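Local coordinates for DNA-dependent metalloprotease WSS1 homolog 2 (Schizosaccharomyces pombe, PDB 5JIG), which probably cleaves proteins bound or covalently cross-linked to DNA, as a DNA-dependent zinc endopeptidase of DNA-protein crosslink repair, at residues Leu95-Thr100 against Ser109-Leu114; Arg22-Leu27 against Pro45-Met50; Glu74-Thr79 against Gly84-Lys89; Leu9-Leu12 against His16-Arg19. All coordinates share one frame; numbering follows the deposited sequence.

Contact 1 of 4, residues Leu95-Thr100 against Ser109-Leu114; sequences LIHELT and SSFWEL. With NI (nickel (II) ion), chain B.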
# COMPACT_ATOMS: atom_id res chain seq x y z
N LEU A 95 -0.40 -2.79 -2.79
CA LEU A 95 -0.45 -1.37 -2.40
C LEU A 95 -0.42 -0.47 -3.62
O LEU A 95 -1.14 0.52 -3.70
CB LEU A 95 0.66 -1.04 -1.42
CG LEU A 95 0.73 0.44 -0.97
CD1 LEU A 95 -0.59 0.95 -0.42
CD2 LEU A 95 1.85 0.61 0.03
N ILE A 96 0.44 -0.79 -4.61
CA ILE A 96 0.47 0.01 -5.84
C ILE A 96 -0.86 -0.07 -6.56
O ILE A 96 -1.33 0.95 -7.09
CB ILE A 96 1.69 -0.39 -6.71
CG1 ILE A 96 2.98 -0.10 -5.95
CG2 ILE A 96 1.62 0.30 -8.04
CD1 ILE A 96 4.25 -0.54 -6.62
N HIS A 97 -1.49 -1.25 -6.60
CA HIS A 97 -2.82 -1.39 -7.15
C HIS A 97 -3.78 -0.43 -6.43
O HIS A 97 -4.53 0.33 -7.08
CB HIS A 97 -3.25 -2.86 -7.01
CG HIS A 97 -4.65 -3.11 -7.45
ND1 HIS A 97 -4.95 -3.98 -8.47
CD2 HIS A 97 -5.85 -2.67 -7.00
CE1 HIS A 97 -6.27 -4.03 -8.59
NE2 HIS A 97 -6.86 -3.24 -7.73
N GLU A 98 -3.80 -0.47 -5.10
CA GLU A 98 -4.70 0.41 -4.38
C GLU A 98 -4.40 1.88 -4.63
O GLU A 98 -5.35 2.67 -4.79
CB GLU A 98 -4.75 0.11 -2.89
CG GLU A 98 -5.03 -1.34 -2.50
CD GLU A 98 -6.08 -2.04 -3.18
OE1 GLU A 98 -6.99 -1.39 -3.72
OE2 GLU A 98 -6.00 -3.30 -3.15
N LEU A 99 -3.16 2.27 -4.69
CA LEU A 99 -2.84 3.66 -5.00
C LEU A 99 -3.36 4.07 -6.37
O LEU A 99 -3.78 5.21 -6.57
CB LEU A 99 -1.34 3.89 -4.90
CG LEU A 99 -0.78 3.91 -3.47
CD1 LEU A 99 0.72 3.86 -3.52
CD2 LEU A 99 -1.23 5.16 -2.70
N THR A 100 -3.31 3.15 -7.35
CA THR A 100 -3.81 3.43 -8.67
C THR A 100 -5.27 3.82 -8.64
O THR A 100 -5.75 4.65 -9.43
CB THR A 100 -3.55 2.20 -9.59
OG1 THR A 100 -2.18 1.87 -9.61
CG2 THR A 100 -3.92 2.51 -11.02
N SER A 109 -8.18 -0.13 -19.10
CA SER A 109 -6.88 0.07 -19.67
C SER A 109 -6.10 1.23 -19.04
O SER A 109 -4.90 1.15 -18.95
CB SER A 109 -7.04 0.31 -21.17
OG SER A 109 -7.54 -0.82 -21.85
N SER A 110 -6.78 2.29 -18.65
CA SER A 110 -6.12 3.39 -18.04
C SER A 110 -5.54 3.04 -16.64
O SER A 110 -4.43 3.42 -16.35
CB SER A 110 -7.08 4.58 -17.93
OG SER A 110 -7.43 5.02 -19.21
N PHE A 111 -6.35 2.29 -15.91
CA PHE A 111 -5.87 1.74 -14.62
C PHE A 111 -4.62 0.98 -14.80
O PHE A 111 -3.62 1.22 -14.14
CB PHE A 111 -7.00 0.90 -13.99
CG PHE A 111 -6.58 0.23 -12.66
CD1 PHE A 111 -6.93 0.78 -11.44
CD2 PHE A 111 -5.82 -0.95 -12.65
CE1 PHE A 111 -6.45 0.22 -10.25
CE2 PHE A 111 -5.35 -1.51 -11.47
CZ PHE A 111 -5.67 -0.91 -10.29
N TRP A 112 -4.63 -0.03 -15.73
CA TRP A 112 -3.46 -0.89 -15.83
C TRP A 112 -2.26 -0.17 -16.43
O TRP A 112 -1.12 -0.49 -16.07
CB TRP A 112 -3.81 -2.18 -16.55
CG TRP A 112 -4.71 -3.06 -15.75
CD1 TRP A 112 -6.00 -3.40 -16.04
CD2 TRP A 112 -4.41 -3.69 -14.51
NE1 TRP A 112 -6.53 -4.18 -15.06
CE2 TRP A 112 -5.57 -4.40 -14.11
CE3 TRP A 112 -3.27 -3.77 -13.69
CZ2 TRP A 112 -5.60 -5.15 -12.94
CZ3 TRP A 112 -3.33 -4.52 -12.53
CH2 TRP A 112 -4.47 -5.18 -12.17
N GLU A 113 -2.47 0.82 -17.31
CA GLU A 113 -1.37 1.60 -17.80
C GLU A 113 -0.64 2.33 -16.63
O GLU A 113 0.59 2.27 -16.51
CB GLU A 113 -1.88 2.59 -18.86
CG GLU A 113 -0.83 3.51 -19.39
CD GLU A 113 -1.40 4.56 -20.36
OE1 GLU A 113 -0.92 4.65 -21.44
OE2 GLU A 113 -2.43 5.22 -20.05
N LEU A 114 -1.42 3.01 -15.81
CA LEU A 114 -0.84 3.71 -14.69
C LEU A 114 -0.22 2.72 -13.69
O LEU A 114 0.87 2.95 -13.22
CB LEU A 114 -1.89 4.56 -13.99
CG LEU A 114 -1.29 5.42 -12.84
CD1 LEU A 114 -0.18 6.32 -13.23
CD2 LEU A 114 -2.42 6.19 -12.14
NI NI B . -8.87 -2.97 -7.36
O HOH W 1 -10.90 -2.90 -6.69
O HOH W 2 -9.00 -5.05 -6.73
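With CG anti to the backbone N in both residues (chi1 175° in H97, 178° in F111), the imidazole of H97 and the ring of F111 are brought together between helix 95-100 and helix 109-114 and meet edge-to-face. The evidence is the position of one atom: F111 CZ lies over the centre of the imidazole, 3.6 Å from H97 CE1, and the planes are 61° apart. W112 adds its six-membered ring obliquely, CH2 standing 3.9 Å from H97 ND1, so the three rings form an aromatic cluster.

H97 opens the HExxH sequence of this clan MA metallopeptidase domain, and E98 beside it is the predicted active-site residue. H97 NE2 binds a nickel ion at 2.1 Å, in the place known to take the catalytic zinc; H101, H107 and two waters are among its other ligands. F111 also meets the rings of H101 and H107, which makes it a second-shell partner of all three histidine ligands.

A turn further on, T100 CG2 rests over a face of F111, offset toward the rim, 3.6 Å from the ring centroid in a CH-pi contact. The same methyl lies 4.1 Å from L114 CD2. T100 OG1 turns back to its own helix and donates to I96 O at 2.8 Å, reaching that carbonyl from the face opposite to T100 N.

Contact 2 of 4, residues Arg22-Leu27 against Pro45-Met50; sequences RYLERL and PLLSEM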
# COMPACT_ATOMS: atom_id res chain seq x y z
N ARG A 22 5.29 -3.14 12.01
CA ARG A 22 6.54 -2.99 11.31
C ARG A 22 6.38 -3.19 9.80
O ARG A 22 7.06 -2.53 9.00
CB ARG A 22 7.59 -4.06 11.82
CG ARG A 22 8.13 -3.81 13.18
CD ARG A 22 9.43 -4.66 13.36
NE ARG A 22 9.31 -6.14 13.32
CZ ARG A 22 9.95 -6.97 12.47
NH1 ARG A 22 9.83 -8.26 12.64
NH2 ARG A 22 10.68 -6.52 11.46
N TYR A 23 5.47 -4.07 9.40
CA TYR A 23 5.19 -4.30 7.99
C TYR A 23 4.62 -3.02 7.36
O TYR A 23 5.08 -2.57 6.29
CB TYR A 23 4.21 -5.47 7.87
CG TYR A 23 4.20 -6.24 6.56
CD1 TYR A 23 4.02 -7.60 6.57
CD2 TYR A 23 4.32 -5.63 5.34
CE1 TYR A 23 3.99 -8.33 5.40
CE2 TYR A 23 4.29 -6.34 4.15
CZ TYR A 23 4.14 -7.70 4.19
OH TYR A 23 4.15 -8.38 2.99
N LEU A 24 3.62 -2.40 7.99
CA LEU A 24 3.09 -1.15 7.48
C LEU A 24 4.15 -0.04 7.46
O LEU A 24 4.17 0.76 6.52
CB LEU A 24 1.87 -0.68 8.28
CG LEU A 24 0.62 -1.60 8.16
CD1 LEU A 24 -0.53 -0.93 8.89
CD2 LEU A 24 0.24 -1.89 6.72
N GLU A 25 4.99 0.03 8.49
CA GLU A 25 6.04 1.05 8.51
C GLU A 25 6.98 0.85 7.32
O GLU A 25 7.41 1.81 6.70
CB GLU A 25 6.81 1.00 9.80
CG GLU A 25 6.01 1.44 11.01
CD GLU A 25 6.73 1.11 12.34
OE1 GLU A 25 6.31 1.67 13.35
OE2 GLU A 25 7.63 0.31 12.36
N ARG A 26 7.30 -0.41 7.04
CA ARG A 26 8.19 -0.72 5.91
C ARG A 26 7.57 -0.25 4.61
O ARG A 26 8.27 0.34 3.75
CB ARG A 26 8.51 -2.21 5.86
CG ARG A 26 9.40 -2.61 4.69
CD ARG A 26 9.63 -4.07 4.67
NE ARG A 26 10.45 -4.47 3.60
CZ ARG A 26 10.72 -5.79 3.33
NH1 ARG A 26 11.37 -6.14 2.31
NH2 ARG A 26 10.17 -6.74 4.04
N LEU A 27 6.29 -0.50 4.40
CA LEU A 27 5.60 -0.04 3.19
C LEU A 27 5.59 1.48 3.09
O LEU A 27 5.84 2.04 2.02
CB LEU A 27 4.18 -0.60 3.16
CG LEU A 27 4.09 -2.10 2.92
CD1 LEU A 27 2.76 -2.65 3.39
CD2 LEU A 27 4.32 -2.49 1.46
N PRO A 45 -4.59 9.60 4.21
CA PRO A 45 -4.67 9.80 5.66
C PRO A 45 -4.43 8.55 6.50
O PRO A 45 -3.84 8.64 7.59
CB PRO A 45 -6.09 10.35 5.87
CG PRO A 45 -6.33 11.14 4.62
CD PRO A 45 -5.69 10.31 3.51
N LEU A 46 -4.90 7.40 6.03
CA LEU A 46 -4.85 6.20 6.83
C LEU A 46 -4.48 5.00 6.00
O LEU A 46 -5.07 4.78 4.91
CB LEU A 46 -6.24 5.96 7.45
CG LEU A 46 -6.42 4.76 8.40
CD1 LEU A 46 -5.46 4.81 9.56
CD2 LEU A 46 -7.86 4.68 8.87
N LEU A 47 -3.53 4.20 6.48
CA LEU A 47 -3.16 2.91 5.90
C LEU A 47 -3.39 1.90 7.01
O LEU A 47 -2.79 2.00 8.11
CB LEU A 47 -1.71 2.88 5.48
CG LEU A 47 -1.18 1.57 4.90
CD1 LEU A 47 -1.93 1.20 3.63
CD2 LEU A 47 0.30 1.64 4.65
N SER A 48 -4.27 0.92 6.80
CA SER A 48 -4.63 -0.07 7.81
C SER A 48 -4.40 -1.48 7.30
O SER A 48 -4.43 -1.77 6.11
CB SER A 48 -6.09 -0.01 8.20
OG SER A 48 -6.49 1.27 8.77
N GLU A 49 -4.23 -2.36 8.27
CA GLU A 49 -4.29 -3.80 8.02
C GLU A 49 -5.71 -4.23 7.87
O GLU A 49 -6.58 -3.95 8.70
CB GLU A 49 -3.69 -4.49 9.26
CG GLU A 49 -3.70 -5.99 9.11
CD GLU A 49 -3.17 -6.74 10.33
OE1 GLU A 49 -2.92 -7.94 10.18
OE2 GLU A 49 -3.00 -6.08 11.39
N MET A 50 -5.97 -4.95 6.77
CA MET A 50 -7.22 -5.51 6.42
C MET A 50 -7.41 -6.81 7.23
O MET A 50 -6.49 -7.62 7.39
CB MET A 50 -7.26 -5.82 4.94
CG MET A 50 -8.54 -6.15 4.29
SD MET A 50 -8.26 -6.27 2.48
CE MET A 50 -9.87 -6.95 2.02
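Buried apolar packing of L24 on L47 joins helix 17-29 to a face of the mixed sheet, in the interior of the domain. Around these residues the helical segment and strand 46-50 approach to 9.5 Å between axes, their directions 138° apart, and no hydrogen bond links the two. L24 touches with both of its methyls. CD2 meets L47 CD2 at 4.1 Å, a methyl-to-methyl contact, while CD1 reaches past it to the backbone, 3.8 Å from L47 O and 4.0 Å from E49 N. L47 has CG anti to its own N (chi1 178°), which carries its isobutyl group out from the strand to meet the helix.

Strand 44-50 runs parallel to strand 6-10, and helix 17-29 belongs to the helical connection between them, a beta-alpha-beta crossover with a second helix, 31-40, included. The strand has neighbours on both edges: through the backbone, L47 is hydrogen-bonded to E8 and V10, and S48 to I73 and L75. Shortening L24 to an alanine would probably open a gap over L47 and leave the peptides of residues 47 to 49 without their apolar cover from this helix.

Two residues beyond L47, the carboxylate of E49, itself buried, has R78 as its partner and accepts from L12 N. The L47 side chain lies about 7 Å, between nearest atoms, from that of E98, the predicted active-site residue, without touching it.

Contact 3 of 4, residues Glu74-Thr79 against Gly84-Lys89; sequences ELRLRT and GFRDYK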
# COMPACT_ATOMS: atom_id res chain seq x y z
N GLU A 74 -6.48 -0.14 2.76
CA GLU A 74 -6.30 -1.30 3.61
C GLU A 74 -5.55 -2.38 2.83
O GLU A 74 -5.70 -2.51 1.61
CB GLU A 74 -7.58 -1.91 4.13
CG GLU A 74 -8.58 -0.92 4.66
CD GLU A 74 -9.69 -1.55 5.44
OE1 GLU A 74 -9.46 -2.60 6.08
OE2 GLU A 74 -10.81 -0.98 5.40
N LEU A 75 -4.72 -3.15 3.54
CA LEU A 75 -3.93 -4.23 2.93
C LEU A 75 -4.03 -5.46 3.81
O LEU A 75 -3.80 -5.40 5.02
CB LEU A 75 -2.44 -3.86 2.88
CG LEU A 75 -2.10 -2.63 2.04
CD1 LEU A 75 -0.66 -2.29 2.28
CD2 LEU A 75 -2.39 -2.83 0.55
N ARG A 76 -4.32 -6.62 3.19
CA ARG A 76 -4.27 -7.87 3.92
C ARG A 76 -2.80 -8.25 4.09
O ARG A 76 -2.08 -8.42 3.09
CB ARG A 76 -5.07 -8.96 3.23
CG ARG A 76 -5.14 -10.23 4.04
CD ARG A 76 -5.46 -11.45 3.25
NE ARG A 76 -6.74 -11.30 2.60
CZ ARG A 76 -7.83 -11.99 2.82
NH1 ARG A 76 -8.91 -11.60 2.19
NH2 ARG A 76 -7.80 -13.11 3.58
N LEU A 77 -2.31 -8.26 5.32
CA LEU A 77 -0.91 -8.59 5.60
C LEU A 77 -0.74 -10.06 5.92
O LEU A 77 0.38 -10.59 5.75
CB LEU A 77 -0.42 -7.76 6.76
CG LEU A 77 -0.49 -6.25 6.56
CD1 LEU A 77 0.03 -5.58 7.85
CD2 LEU A 77 0.31 -5.78 5.34
N ARG A 78 -1.79 -10.70 6.46
CA ARG A 78 -1.68 -11.99 7.09
C ARG A 78 -2.22 -13.09 6.24
O ARG A 78 -3.12 -12.89 5.40
CB ARG A 78 -2.44 -11.98 8.43
CG ARG A 78 -1.79 -11.09 9.48
CD ARG A 78 -2.64 -11.00 10.73
NE ARG A 78 -2.11 -10.12 11.72
CZ ARG A 78 -1.35 -10.48 12.78
NH1 ARG A 78 -0.92 -9.59 13.63
NH2 ARG A 78 -1.05 -11.78 12.94
N THR A 79 -1.65 -14.27 6.40
CA THR A 79 -2.16 -15.50 5.80
C THR A 79 -2.91 -16.38 6.79
O THR A 79 -3.50 -17.40 6.37
CB THR A 79 -1.00 -16.35 5.22
OG1 THR A 79 -0.10 -16.64 6.28
CG2 THR A 79 -0.24 -15.62 4.14
N GLY A 84 1.39 -16.00 10.45
CA GLY A 84 1.68 -16.11 9.02
C GLY A 84 1.43 -14.78 8.32
O GLY A 84 0.36 -14.17 8.48
N PHE A 85 2.42 -14.34 7.56
CA PHE A 85 2.36 -13.10 6.80
C PHE A 85 2.62 -13.35 5.34
O PHE A 85 3.34 -14.26 4.94
CB PHE A 85 3.35 -12.04 7.38
CG PHE A 85 2.89 -11.48 8.68
CD1 PHE A 85 3.15 -12.13 9.88
CD2 PHE A 85 2.15 -10.30 8.72
CE1 PHE A 85 2.69 -11.57 11.08
CE2 PHE A 85 1.71 -9.76 9.92
CZ PHE A 85 1.95 -10.42 11.09
N ARG A 86 1.94 -12.53 4.54
CA ARG A 86 2.19 -12.52 3.07
C ARG A 86 3.55 -11.91 2.65
O ARG A 86 4.07 -11.06 3.35
CB ARG A 86 1.04 -11.73 2.42
CG ARG A 86 -0.28 -12.41 2.51
CD ARG A 86 -1.45 -11.57 2.03
NE ARG A 86 -2.62 -12.36 2.37
CZ ARG A 86 -3.04 -13.40 1.66
NH1 ARG A 86 -2.48 -13.66 0.47
NH2 ARG A 86 -4.05 -14.11 2.12
N ASP A 87 4.07 -12.38 1.54
CA ASP A 87 5.38 -11.92 1.10
C ASP A 87 5.34 -10.44 0.70
O ASP A 87 4.34 -9.93 0.13
CB ASP A 87 5.93 -12.75 -0.01
CG ASP A 87 5.13 -12.71 -1.17
OD1 ASP A 87 5.52 -12.02 -2.13
OD2 ASP A 87 4.08 -13.36 -1.18
N TYR A 88 6.43 -9.76 0.98
CA TYR A 88 6.52 -8.34 0.77
C TYR A 88 6.28 -7.93 -0.67
O TYR A 88 5.58 -6.93 -0.93
CB TYR A 88 7.85 -7.79 1.28
CG TYR A 88 7.92 -6.30 1.25
CD1 TYR A 88 7.29 -5.55 2.22
CD2 TYR A 88 8.57 -5.62 0.24
CE1 TYR A 88 7.30 -4.17 2.19
CE2 TYR A 88 8.62 -4.23 0.20
CZ TYR A 88 7.96 -3.50 1.20
OH TYR A 88 7.95 -2.14 1.21
N LYS A 89 6.89 -8.63 -1.61
CA LYS A 89 6.74 -8.23 -2.99
C LYS A 89 5.26 -8.21 -3.37
O LYS A 89 4.81 -7.29 -4.11
CB LYS A 89 7.53 -9.16 -3.89
CG LYS A 89 7.49 -8.97 -5.33
CD LYS A 89 8.52 -9.76 -6.07
CE LYS A 89 9.74 -10.06 -5.24
NZ LYS A 89 10.49 -8.86 -4.84
O HOH W 3 -0.86 -13.87 11.05
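A single antiparallel beta bridge pairs R78 with F85, joining the chain that leaves strand 72-76 to the approach to helix 88-100. The two CA atoms, R78 and F85, are 4.2 Å apart, and the backbone bonds fall on the flanking residues, which identifies a non-hydrogen-bonded pair. R86 N donates to L77 O at 2.8 Å with an N-H...O angle of 167°. On the other flank T79 N donates to G84 O at 2.9 Å.

R78 and F85 run side by side, pointing the same way. The arginine is extended from CG to NE, which carries its guanidinium to the far end of the ring: F85 CZ lies over the centre of one guanidinium face, 3.7 Å from R78 CZ, with the planes 44° apart. Water 3 accepts from R78 NH2 at 2.8 Å and lies 2.9 Å from G84 O, to which it can donate. Beyond the segments, R78 NE makes a salt bridge with E49 and NH1 donates to P15 O. A methionine in place of R78 would probably leave the buried carboxylate of E49 without its positive mate and water 3 without this donor.

On the R86 side, T79 CG2 lies over the guanidinium face and 3.6 Å from R86 CG; R86 is modelled in two conformers, and its NE bond to R78 O is weak. E49 probably balances the R78 charge, while the carbonyl and the water take up other N-H groups of the guanidinium; the pairing is likely to favour an ionised E49.

Contact 4 of 4, residues Leu9-Leu12 against His16-Arg19; sequences LVVL and HKDR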
# COMPACT_ATOMS: atom_id res chain seq x y z
N LEU A 9 -0.97 4.86 10.59
CA LEU A 9 -0.97 3.42 10.41
C LEU A 9 -1.85 2.81 11.48
O LEU A 9 -1.77 3.19 12.65
CB LEU A 9 0.44 2.85 10.52
CG LEU A 9 1.48 3.51 9.64
CD1 LEU A 9 2.78 2.83 9.86
CD2 LEU A 9 1.09 3.49 8.17
N VAL A 10 -2.61 1.78 11.12
CA VAL A 10 -3.45 1.03 12.06
C VAL A 10 -3.33 -0.45 11.80
O VAL A 10 -3.38 -0.87 10.65
CB VAL A 10 -4.94 1.46 11.98
CG1 VAL A 10 -5.88 0.49 12.72
CG2 VAL A 10 -5.15 2.84 12.59
N VAL A 11 -3.15 -1.23 12.87
CA VAL A 11 -3.11 -2.68 12.78
C VAL A 11 -4.19 -3.25 13.66
O VAL A 11 -4.77 -2.62 14.57
CB VAL A 11 -1.73 -3.24 13.18
CG1 VAL A 11 -0.71 -2.78 12.20
CG2 VAL A 11 -1.38 -2.89 14.63
N LEU A 12 -4.51 -4.52 13.36
CA LEU A 12 -5.54 -5.25 14.08
C LEU A 12 -5.03 -5.88 15.34
O LEU A 12 -3.86 -6.08 15.57
CB LEU A 12 -6.14 -6.24 13.14
CG LEU A 12 -6.76 -5.50 11.92
CD1 LEU A 12 -7.36 -6.48 11.04
CD2 LEU A 12 -7.87 -4.46 12.27
N HIS A 16 1.15 -10.88 17.49
CA HIS A 16 2.25 -10.29 16.70
C HIS A 16 1.83 -9.05 15.94
O HIS A 16 2.36 -8.75 14.87
CB HIS A 16 2.89 -11.29 15.79
CG HIS A 16 3.08 -12.63 16.44
ND1 HIS A 16 2.18 -13.65 16.29
CD2 HIS A 16 3.99 -13.08 17.34
CE1 HIS A 16 2.55 -14.69 17.03
NE2 HIS A 16 3.65 -14.36 17.68
N LYS A 17 0.94 -8.28 16.52
CA LYS A 17 0.55 -7.02 15.87
C LYS A 17 1.75 -6.08 15.79
O LYS A 17 1.77 -5.23 14.92
CB LYS A 17 -0.64 -6.37 16.56
CG LYS A 17 -0.40 -6.02 17.98
CD LYS A 17 -1.66 -5.46 18.63
CE LYS A 17 -2.05 -4.10 18.26
NZ LYS A 17 -3.25 -3.69 19.01
N ASP A 18 2.72 -6.20 16.71
CA ASP A 18 3.91 -5.33 16.55
C ASP A 18 4.69 -5.59 15.12
O ASP A 18 5.22 -4.73 14.45
CB ASP A 18 4.87 -5.45 17.73
CG ASP A 18 4.36 -4.72 19.02
OD1 ASP A 18 3.34 -4.00 18.99
OD2 ASP A 18 4.97 -4.93 20.09
N ARG A 19 4.64 -6.84 14.73
CA ARG A 19 5.16 -7.30 13.43
C ARG A 19 4.30 -6.75 12.27
O ARG A 19 4.82 -6.28 11.26
CB ARG A 19 5.25 -8.78 13.40
CG ARG A 19 5.87 -9.34 12.19
CD ARG A 19 6.07 -10.85 12.42
NE ARG A 19 6.35 -11.48 11.18
CZ ARG A 19 6.30 -12.78 10.92
NH1 ARG A 19 6.54 -13.12 9.66
NH2 ARG A 19 5.95 -13.73 11.86
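L12 O is flanked by the methylenes of K17: K17 CB lies 3.4 Å from L12 O, and CD and CE follow slightly farther off. All three are carbon contacts; no hydrogen bond crosses between residues 9-12 and 16-19. The lysine takes this path because CG sits between its backbone N and carbonyl carbon (chi1 60°) and the chain bends again at chi3 (-74°), bringing the aliphatic stem past the carbonyl and on to V11. There V11 CG2 lies 3.9 Å from K17 CE and the same distance from K17 O, the two side chains crossing at a slant.

The two segments flank the beta-alpha connection by which the chain leaves strand 6-10 and enters helix 17-29. H16 is at the N-cap position with a positive phi of 63°, and R19 N reaches back to H16 O in a weak bond of 3.0 Å. The H16 ring is held by Y82, ND1 bonded to Y82 O and the two rings edge-to-face.

This is a surface contact away from the metal site. V11 extends it inward by touching A20 and L24 of the helix.

Contact 2 is the buried one; it has no hydrogen bond across the segments and rests on leucine methyls. Contact 4 lies at the surface and is built on lysine methylenes, while contacts 1 and 3 are partly buried and mix rings with polar groups. Contacts 2 and 4 share helix 17-29 and adjoining strands, 44-50 and 6-10; contacts 1 and 3 share helix 88-100, used near its C-terminal end by the metal-binding contact 1 and at its start by contact 3. Y23 OH, probably hydrogen-bonded to R86 O, ties contact 2 to contact 3. L95 packs on L27, L47 and L75, connecting contact 1 to contacts 2 and 3.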